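Local coordinates for FACT-Spt16 (Cicer arietinum, PDB 5CE6), which is the N-terminal, M24-peptidase-like domain of the histone chaperone FACT subunit Spt16 and is probably involved in binding histones H3-H4, at residues T239-T244 with Y267-Q272; R208-T213 with Y309-A314. All blocks are in the same frame, centred on the assembly; numbering follows the deposited sequence. Where two conformers were deposited one is given.

Contact 1: T239-T244 with Y267-Q272; sequences TLMEET and YPPIFQ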
ATOM      1  N   THR A 239     -16.712   6.686 -15.354  1.00 15.35           N
ATOM      2  CA  THR A 239     -16.075   7.052 -16.617  1.00 16.00           C
ATOM      3  C   THR A 239     -14.797   7.823 -16.324  1.00 15.26           C
ATOM      4  O   THR A 239     -13.755   7.573 -16.934  1.00 15.34           O
ATOM      5  CB  THR A 239     -17.005   7.906 -17.483  1.00 18.66           C
ATOM      6  OG1 THR A 239     -18.129   7.116 -17.896  1.00 22.00           O
ATOM      7  CG2 THR A 239     -16.271   8.411 -18.714  1.00 17.88           C
ATOM      8  N   LEU A 240     -14.873   8.761 -15.386  1.00 14.66           N
ATOM      9  CA  LEU A 240     -13.660   9.427 -14.917  1.00 14.43           C
ATOM     10  C   LEU A 240     -12.641   8.399 -14.442  1.00 14.22           C
ATOM     11  O   LEU A 240     -11.440   8.532 -14.697  1.00 17.53           O
ATOM     12  CB  LEU A 240     -13.970  10.427 -13.798  1.00 13.88           C
ATOM     13  CG  LEU A 240     -14.697  11.666 -14.310  1.00 17.83           C
ATOM     14  CD1 LEU A 240     -15.345  12.442 -13.174  1.00 16.56           C
ATOM     15  CD2 LEU A 240     -13.725  12.553 -15.076  1.00 16.61           C
ATOM     16  N   MET A 241     -13.120   7.372 -13.749  1.00 12.80           N
ATOM     17  CA  MET A 241     -12.248   6.321 -13.250  0.65 13.45           C
ATOM     18  C   MET A 241     -11.565   5.592 -14.408  1.00 13.30           C
ATOM     19  O   MET A 241     -10.341   5.401 -14.405  1.00 13.86           O
ATOM     20  CB  MET A 241     -13.062   5.341 -12.397  0.65 16.83           C
ATOM     21  CG  MET A 241     -12.286   4.143 -11.876  0.65 13.45           C
ATOM     22  SD  MET A 241     -13.407   2.895 -11.210  0.65 18.71           S
ATOM     23  CE  MET A 241     -13.984   2.154 -12.728  0.65 20.89           C
ATOM     24  N   GLU A 242     -12.350   5.183 -15.399  1.00 14.02           N
ATOM     25  CA  GLU A 242     -11.795   4.430 -16.521  1.00 15.74           C
ATOM     26  C   GLU A 242     -10.811   5.274 -17.334  1.00 16.67           C
ATOM     27  O   GLU A 242      -9.741   4.797 -17.721  1.00 19.14           O
ATOM     28  CB  GLU A 242     -12.920   3.878 -17.405  1.00 19.57           C
ATOM     29  N   GLU A 243     -11.163   6.538 -17.556  1.00 15.25           N
ATOM     30  CA  GLU A 243     -10.329   7.429 -18.358  1.00 19.03           C
ATOM     31  C   GLU A 243      -9.002   7.709 -17.657  1.00 18.82           C
ATOM     32  O   GLU A 243      -7.958   7.833 -18.310  1.00 20.10           O
ATOM     33  CB  GLU A 243     -11.063   8.744 -18.632  1.00 17.09           C
ATOM     34  CG  GLU A 243     -12.275   8.609 -19.520  1.00 21.03           C
ATOM     35  CD  GLU A 243     -11.915   8.191 -20.926  1.00 40.26           C
ATOM     36  OE1 GLU A 243     -11.046   8.856 -21.536  1.00 41.15           O
ATOM     37  OE2 GLU A 243     -12.495   7.198 -21.415  1.00 48.64           O
ATOM     38  N   THR A 244      -9.050   7.798 -16.331  1.00 15.09           N
ATOM     39  CA  THR A 244      -7.848   8.032 -15.523  1.00 16.04           C
ATOM     40  C   THR A 244      -6.948   6.787 -15.568  1.00 15.96           C
ATOM     41  O   THR A 244      -5.721   6.889 -15.702  1.00 16.40           O
ATOM     42  CB  THR A 244      -8.218   8.392 -14.076  1.00 15.23           C
ATOM     43  OG1 THR A 244      -9.025   9.577 -14.080  1.00 13.96           O
ATOM     44  CG2 THR A 244      -6.968   8.650 -13.237  1.00 15.56           C
ATOM     45  N   TYR A 267      -4.999   0.916  -7.536  1.00  9.89           N
ATOM     46  CA  TYR A 267      -6.402   0.624  -7.261  1.00 11.78           C
ATOM     47  C   TYR A 267      -7.203   1.402  -8.295  1.00 14.25           C
ATOM     48  O   TYR A 267      -6.662   2.327  -8.910  1.00 13.95           O
ATOM     49  CB  TYR A 267      -6.783   1.048  -5.837  1.00 12.58           C
ATOM     50  CG  TYR A 267      -6.538   2.519  -5.537  1.00  9.37           C
ATOM     51  CD1 TYR A 267      -7.498   3.473  -5.821  1.00 10.10           C
ATOM     52  CD2 TYR A 267      -5.341   2.941  -4.990  1.00 10.53           C
ATOM     53  CE1 TYR A 267      -7.278   4.813  -5.544  1.00  9.05           C
ATOM     54  CE2 TYR A 267      -5.105   4.270  -4.724  1.00 10.07           C
ATOM     55  CZ  TYR A 267      -6.075   5.204  -5.006  1.00 13.50           C
ATOM     56  OH  TYR A 267      -5.840   6.535  -4.724  1.00 14.46           O
ATOM     57  N   PRO A 268      -8.473   1.016  -8.519  1.00 14.11           N
ATOM     58  CA  PRO A 268      -9.270   1.769  -9.489  1.00 14.15           C
ATOM     59  C   PRO A 268      -9.471   3.173  -8.956  1.00 10.95           C
ATOM     60  O   PRO A 268      -9.888   3.300  -7.802  1.00 13.46           O
ATOM     61  CB  PRO A 268     -10.606   1.022  -9.500  1.00 18.27           C
ATOM     62  CG  PRO A 268     -10.256  -0.380  -9.065  1.00 22.43           C
ATOM     63  CD  PRO A 268      -9.182  -0.184  -8.034  1.00 19.77           C
ATOM     64  N   PRO A 269      -9.141   4.193  -9.762  1.00 13.00           N
ATOM     65  CA  PRO A 269      -9.211   5.587  -9.311  1.00 10.37           C
ATOM     66  C   PRO A 269     -10.548   5.912  -8.677  1.00 11.83           C
ATOM     67  O   PRO A 269     -11.581   5.395  -9.115  1.00 13.10           O
ATOM     68  CB  PRO A 269      -9.024   6.365 -10.611  1.00 11.28           C
ATOM     69  CG  PRO A 269      -8.041   5.490 -11.377  1.00 18.52           C
ATOM     70  CD  PRO A 269      -8.538   4.088 -11.107  1.00 13.97           C
ATOM     71  N   ILE A 270     -10.520   6.751  -7.650  1.00  8.92           N
ATOM     72  CA  ILE A 270     -11.721   7.055  -6.887  1.00  9.02           C
ATOM     73  C   ILE A 270     -12.175   8.454  -7.226  1.00 13.25           C
ATOM     74  O   ILE A 270     -11.415   9.399  -7.088  1.00 13.25           O
ATOM     75  CB  ILE A 270     -11.440   6.962  -5.376  1.00  8.75           C
ATOM     76  CG1 ILE A 270     -11.171   5.496  -4.990  1.00 14.51           C
ATOM     77  CG2 ILE A 270     -12.602   7.558  -4.557  1.00 14.63           C
ATOM     78  CD1 ILE A 270     -10.484   5.337  -3.626  1.00 13.38           C
ATOM     79  N   PHE A 271     -13.405   8.572  -7.711  1.00 10.29           N
ATOM     80  CA  PHE A 271     -14.022   9.876  -7.928  1.00 10.32           C
ATOM     81  C   PHE A 271     -15.333   9.905  -7.180  1.00 10.58           C
ATOM     82  O   PHE A 271     -16.153   8.996  -7.326  1.00 10.93           O
ATOM     83  CB  PHE A 271     -14.279  10.104  -9.413  1.00 11.19           C
ATOM     84  CG  PHE A 271     -13.039  10.395 -10.193  1.00 11.94           C
ATOM     85  CD1 PHE A 271     -12.269   9.362 -10.706  1.00 12.31           C
ATOM     86  CD2 PHE A 271     -12.629  11.709 -10.393  1.00 14.13           C
ATOM     87  CE1 PHE A 271     -11.105   9.626 -11.412  1.00 13.52           C
ATOM     88  CE2 PHE A 271     -11.468  11.983 -11.112  1.00 15.23           C
ATOM     89  CZ  PHE A 271     -10.713  10.940 -11.622  1.00 13.06           C
ATOM     90  N   GLN A 272     -15.535  10.948  -6.375  1.00 10.51           N
ATOM     91  CA  GLN A 272     -16.754  11.060  -5.573  1.00 10.85           C
ATOM     92  C   GLN A 272     -17.256  12.490  -5.579  1.00 11.27           C
ATOM     93  O   GLN A 272     -16.461  13.432  -5.549  1.00 11.05           O
ATOM     94  CB  GLN A 272     -16.477  10.639  -4.123  1.00 10.36           C
ATOM     95  CG  GLN A 272     -16.025   9.199  -3.976  1.00 11.04           C
ATOM     96  CD  GLN A 272     -15.647   8.820  -2.559  1.00 12.89           C
ATOM     97  OE1 GLN A 272     -15.598   9.664  -1.665  1.00 13.27           O
ATOM     98  NE2 GLN A 272     -15.338   7.542  -2.354  1.00 13.35           N
TER
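Leu240 O is gripped twice by Thr244 and also touches the Phe271 ring. It accepts the backbone Thr244 N of the helix and, at 2.7 Å, the side-chain Thr244 OG1. The two donors arrive from opposite faces of the carbonyl plane, and OG1 is tilted 30° from it. The torsion that allows this sets OG1 anti to the carbonyl carbon, beside the backbone N (chi1 -59°). The setting is the pita-bread fold of the M24 metallopeptidase family, here helix 237-249 laid against strand 270-273 and the loop before it. The axes of helix 239-244 and strand 270-272 come within 7.9 Å and run roughly antiparallel, at 152°.

Phe271 is the chief apolar partner. Leu240 CB sits over the middle of one ring face, 3.6 Å from the centroid of the Phe271 ring, in a CH-pi contact almost on the ring normal. Leu240 CD1 adds a looser touch on CD2 of the same ring. Thr244 OG1 meets the ring in another way, at its edge and near its plane, 3.3 Å from Phe271 CZ. The hydroxyl oxygen therefore faces ring CH groups while its bond is directed to the helix carbonyl.

Met241 was deposited in two conformers, so its role is less certain. In the one described its sulphur lies beside Pro268. Pro269 O and Phe271 N both bond Ser285 OG, and Ile270 and Gln272 pair with strand 296-306. Pro269 carries the loop side. Its ring and the Thr244 side chain run past one another in opposite senses, with Thr244 CG2 3.8 Å from Pro269 CG.

Contact 2: R208-T213 with Y309-A314; sequences RAAYLT and YCSNIA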
ATOM      1  N   ARG A 208       9.408   7.441  -8.965  1.00 13.40           N
ATOM      2  CA  ARG A 208       8.938   7.310 -10.349  1.00 13.71           C
ATOM      3  C   ARG A 208       7.418   7.142 -10.358  1.00 12.50           C
ATOM      4  O   ARG A 208       6.723   7.807 -11.114  1.00 14.11           O
ATOM      5  CB  ARG A 208       9.592   6.119 -11.066  1.00 12.06           C
ATOM      6  CG  ARG A 208      11.126   6.191 -11.144  1.00 13.97           C
ATOM      7  CD  ARG A 208      11.624   7.211 -12.166  1.00 21.80           C
ATOM      8  NE  ARG A 208      13.091   7.298 -12.183  1.00 22.57           N
ATOM      9  CZ  ARG A 208      13.786   8.275 -11.608  1.00 27.59           C
ATOM     10  NH1 ARG A 208      13.152   9.253 -10.974  1.00 28.79           N
ATOM     11  NH2 ARG A 208      15.118   8.272 -11.657  1.00 21.82           N
ATOM     12  N   ALA A 209       6.921   6.247  -9.508  1.00 11.79           N
ATOM     13  CA  ALA A 209       5.489   5.992  -9.389  1.00 10.93           C
ATOM     14  C   ALA A 209       4.760   7.269  -8.995  1.00 15.70           C
ATOM     15  O   ALA A 209       3.754   7.631  -9.609  1.00 12.15           O
ATOM     16  CB  ALA A 209       5.229   4.902  -8.371  1.00  9.77           C
ATOM     17  N   ALA A 210       5.278   7.948  -7.974  1.00 12.02           N
ATOM     18  CA  ALA A 210       4.660   9.180  -7.481  1.00 12.35           C
ATOM     19  C   ALA A 210       4.681  10.311  -8.500  1.00 15.22           C
ATOM     20  O   ALA A 210       3.753  11.124  -8.544  1.00 11.97           O
ATOM     21  CB  ALA A 210       5.323   9.626  -6.183  1.00 10.20           C
ATOM     22  N   TYR A 211       5.753  10.397  -9.287  1.00 15.14           N
ATOM     23  CA  TYR A 211       5.815  11.386 -10.359  1.00 17.74           C
ATOM     24  C   TYR A 211       4.675  11.182 -11.356  1.00 16.14           C
ATOM     25  O   TYR A 211       3.998  12.137 -11.748  1.00 13.89           O
ATOM     26  CB  TYR A 211       7.164  11.333 -11.085  1.00 19.88           C
ATOM     27  CG  TYR A 211       7.368  12.486 -12.046  1.00 29.14           C
ATOM     28  CD1 TYR A 211       7.871  13.702 -11.598  1.00 42.58           C
ATOM     29  CD2 TYR A 211       7.043  12.366 -13.394  1.00 36.79           C
ATOM     30  CE1 TYR A 211       8.055  14.767 -12.466  1.00 50.44           C
ATOM     31  CE2 TYR A 211       7.222  13.425 -14.272  1.00 43.84           C
ATOM     32  CZ  TYR A 211       7.726  14.623 -13.800  1.00 52.35           C
ATOM     33  OH  TYR A 211       7.909  15.680 -14.662  1.00 58.56           O
ATOM     34  N   LEU A 212       4.459   9.934 -11.763  1.00 16.81           N
ATOM     35  CA  LEU A 212       3.363   9.612 -12.673  1.00 15.51           C
ATOM     36  C   LEU A 212       2.018   9.914 -12.024  1.00 12.64           C
ATOM     37  O   LEU A 212       1.144  10.531 -12.639  1.00 17.61           O
ATOM     38  CB  LEU A 212       3.427   8.142 -13.085  1.00 12.46           C
ATOM     39  CG  LEU A 212       2.240   7.614 -13.893  1.00 19.05           C
ATOM     40  CD1 LEU A 212       2.070   8.429 -15.156  1.00 16.25           C
ATOM     41  CD2 LEU A 212       2.459   6.154 -14.233  1.00 17.91           C
ATOM     42  N   THR A 213       1.860   9.474 -10.779  1.00 10.81           N
ATOM     43  CA  THR A 213       0.635   9.732 -10.015  1.00 11.42           C
ATOM     44  C   THR A 213       0.300  11.222  -9.989  1.00 12.86           C
ATOM     45  O   THR A 213      -0.836  11.636 -10.276  1.00 14.08           O
ATOM     46  CB  THR A 213       0.787   9.208  -8.582  1.00 11.16           C
ATOM     47  OG1 THR A 213       0.868   7.775  -8.616  1.00 12.80           O
ATOM     48  CG2 THR A 213      -0.391   9.619  -7.704  1.00  9.50           C
ATOM     49  N   TYR A 309       6.071  -0.945  -6.998  1.00 12.20           N
ATOM     50  CA  TYR A 309       6.078   0.014  -5.887  1.00 11.60           C
ATOM     51  C   TYR A 309       4.965   1.032  -6.026  1.00  8.19           C
ATOM     52  O   TYR A 309       4.855   1.698  -7.055  1.00  9.52           O
ATOM     53  CB  TYR A 309       7.452   0.700  -5.746  1.00 13.00           C
ATOM     54  CG  TYR A 309       8.448  -0.275  -5.183  1.00  9.92           C
ATOM     55  CD1 TYR A 309       9.101  -1.184  -6.015  1.00 12.83           C
ATOM     56  CD2 TYR A 309       8.668  -0.357  -3.810  1.00 10.66           C
ATOM     57  CE1 TYR A 309       9.973  -2.125  -5.504  1.00 13.67           C
ATOM     58  CE2 TYR A 309       9.550  -1.303  -3.285  1.00 12.28           C
ATOM     59  CZ  TYR A 309      10.185  -2.181  -4.137  1.00 15.73           C
ATOM     60  OH  TYR A 309      11.053  -3.119  -3.627  1.00 12.88           O
ATOM     61  N   CYS A 310       4.154   1.143  -4.979  1.00  8.42           N
ATOM     62  CA  CYS A 310       2.942   1.951  -5.010  1.00  7.54           C
ATOM     63  C   CYS A 310       3.211   3.404  -4.641  1.00 10.88           C
ATOM     64  O   CYS A 310       4.230   3.741  -4.033  1.00 11.28           O
ATOM     65  CB  CYS A 310       1.901   1.405  -4.020  1.00  9.10           C
ATOM     66  SG  CYS A 310       1.318  -0.264  -4.384  1.00 13.91           S
ATOM     67  N   SER A 311       2.257   4.255  -5.003  1.00  8.89           N
ATOM     68  CA  SER A 311       2.265   5.665  -4.627  1.00  7.25           C
ATOM     69  C   SER A 311       0.820   6.086  -4.553  1.00 11.63           C
ATOM     70  O   SER A 311      -0.066   5.357  -5.004  1.00 10.12           O
ATOM     71  CB  SER A 311       3.027   6.518  -5.651  1.00  9.55           C
ATOM     72  OG  SER A 311       2.386   6.478  -6.923  1.00 12.40           O
ATOM     73  N   ASN A 312       0.563   7.263  -3.997  1.00  8.75           N
ATOM     74  CA  ASN A 312      -0.814   7.695  -3.854  1.00  6.89           C
ATOM     75  C   ASN A 312      -0.921   9.206  -3.818  1.00  9.07           C
ATOM     76  O   ASN A 312      -0.019   9.882  -3.316  1.00  9.65           O
ATOM     77  CB  ASN A 312      -1.408   7.165  -2.558  1.00  6.98           C
ATOM     78  CG  ASN A 312      -2.904   7.350  -2.514  1.00  9.68           C
ATOM     79  OD1 ASN A 312      -3.609   6.925  -3.430  1.00  9.62           O
ATOM     80  ND2 ASN A 312      -3.398   8.008  -1.475  1.00  8.36           N
ATOM     81  N   ILE A 313      -2.029   9.735  -4.333  1.00  7.93           N
ATOM     82  CA  ILE A 313      -2.333  11.151  -4.139  1.00  7.38           C
ATOM     83  C   ILE A 313      -3.838  11.274  -4.045  1.00  9.53           C
ATOM     84  O   ILE A 313      -4.567  10.441  -4.572  1.00  9.84           O
ATOM     85  CB  ILE A 313      -1.782  12.018  -5.305  1.00  8.36           C
ATOM     86  CG1 ILE A 313      -1.698  13.499  -4.911  1.00 11.64           C
ATOM     87  CG2 ILE A 313      -2.655  11.879  -6.551  1.00 14.50           C
ATOM     88  CD1 ILE A 313      -1.225  14.385  -6.071  1.00  9.55           C
ATOM     89  N   ALA A 314      -4.318  12.278  -3.324  1.00  9.18           N
ATOM     90  CA  ALA A 314      -5.748  12.543  -3.276  1.00  7.58           C
ATOM     91  C   ALA A 314      -5.911  14.038  -3.129  1.00  8.28           C
ATOM     92  O   ALA A 314      -5.164  14.675  -2.380  1.00 10.98           O
ATOM     93  CB  ALA A 314      -6.421  11.820  -2.109  1.00  7.33           C
TER
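Thr213 and Ser311 have the most surface buried here, and they meet hydroxyl to hydroxyl. Thr213 OG1 lies 2.6 Å from Ser311 OG, a short hydrogen bond. This joins the first long helix of the pita-bread fold, 200-230, to strand 309-319 of its mixed sheet. Both segments lie within the M24 family region of the chain.

Thr213 OG1 is also 3.1 Å from Ala209 O, one turn back in its own helix. The torsion helps, since it holds OG1 anti to the carbonyl carbon and beside the backbone N (chi1 -67°). Ser311 OG sits between its own backbone N and carbonyl carbon (chi1 63°), which turns it to Thr213 OG1. Ala304, on the neighbouring strand 296-306, completes the set: its N bonds Thr213 OG1 and its O bonds Ser311 OG. Two buried hydroxyls are thus satisfied within one small network.

Small side chains let the helix come close. Ala210 CA and Ser311 CA are only 5.1 Å apart. The methyl of Ala209 points at the strand, with Ala209 CB 3.5 Å from Tyr309 O and close to the serine hydroxyl as well. On the next residue, Ala210 CB packs on Ser311 CB at 3.9 Å. Ala210 N is near Ser311 OG too, but the angle is too poor for a bond.

Beyond the hydroxyl pair the contact turns apolar. The Thr213 and Ile313 side chains pass each other heading opposite ways, and a methyl of each meets the other. These methyls are pressed together, with Thr213 CG2 3.4 Å from Ile313 CG2.

Contacts 1 and 2 seat two consecutive helices, 237-249 and 200-230, on the same mixed sheet. Their centres are about 15 Å apart. Contact 1 lies within the chain span that contact 2 brings together. The two meet directly where Tyr267 OH is 2.6 Å from Asn312 OD1, a probable hydrogen bond between their strand-side segments. Strand 296-306 links them further, since it pairs with Ile270 and Gln272 of contact 1 and with Ile313 of contact 2. Neither contact supplies the potassium site, formed by Ala295, Ser420 and Asn422. The bound sodium ion is about 9 Å from the side chain of Phe271.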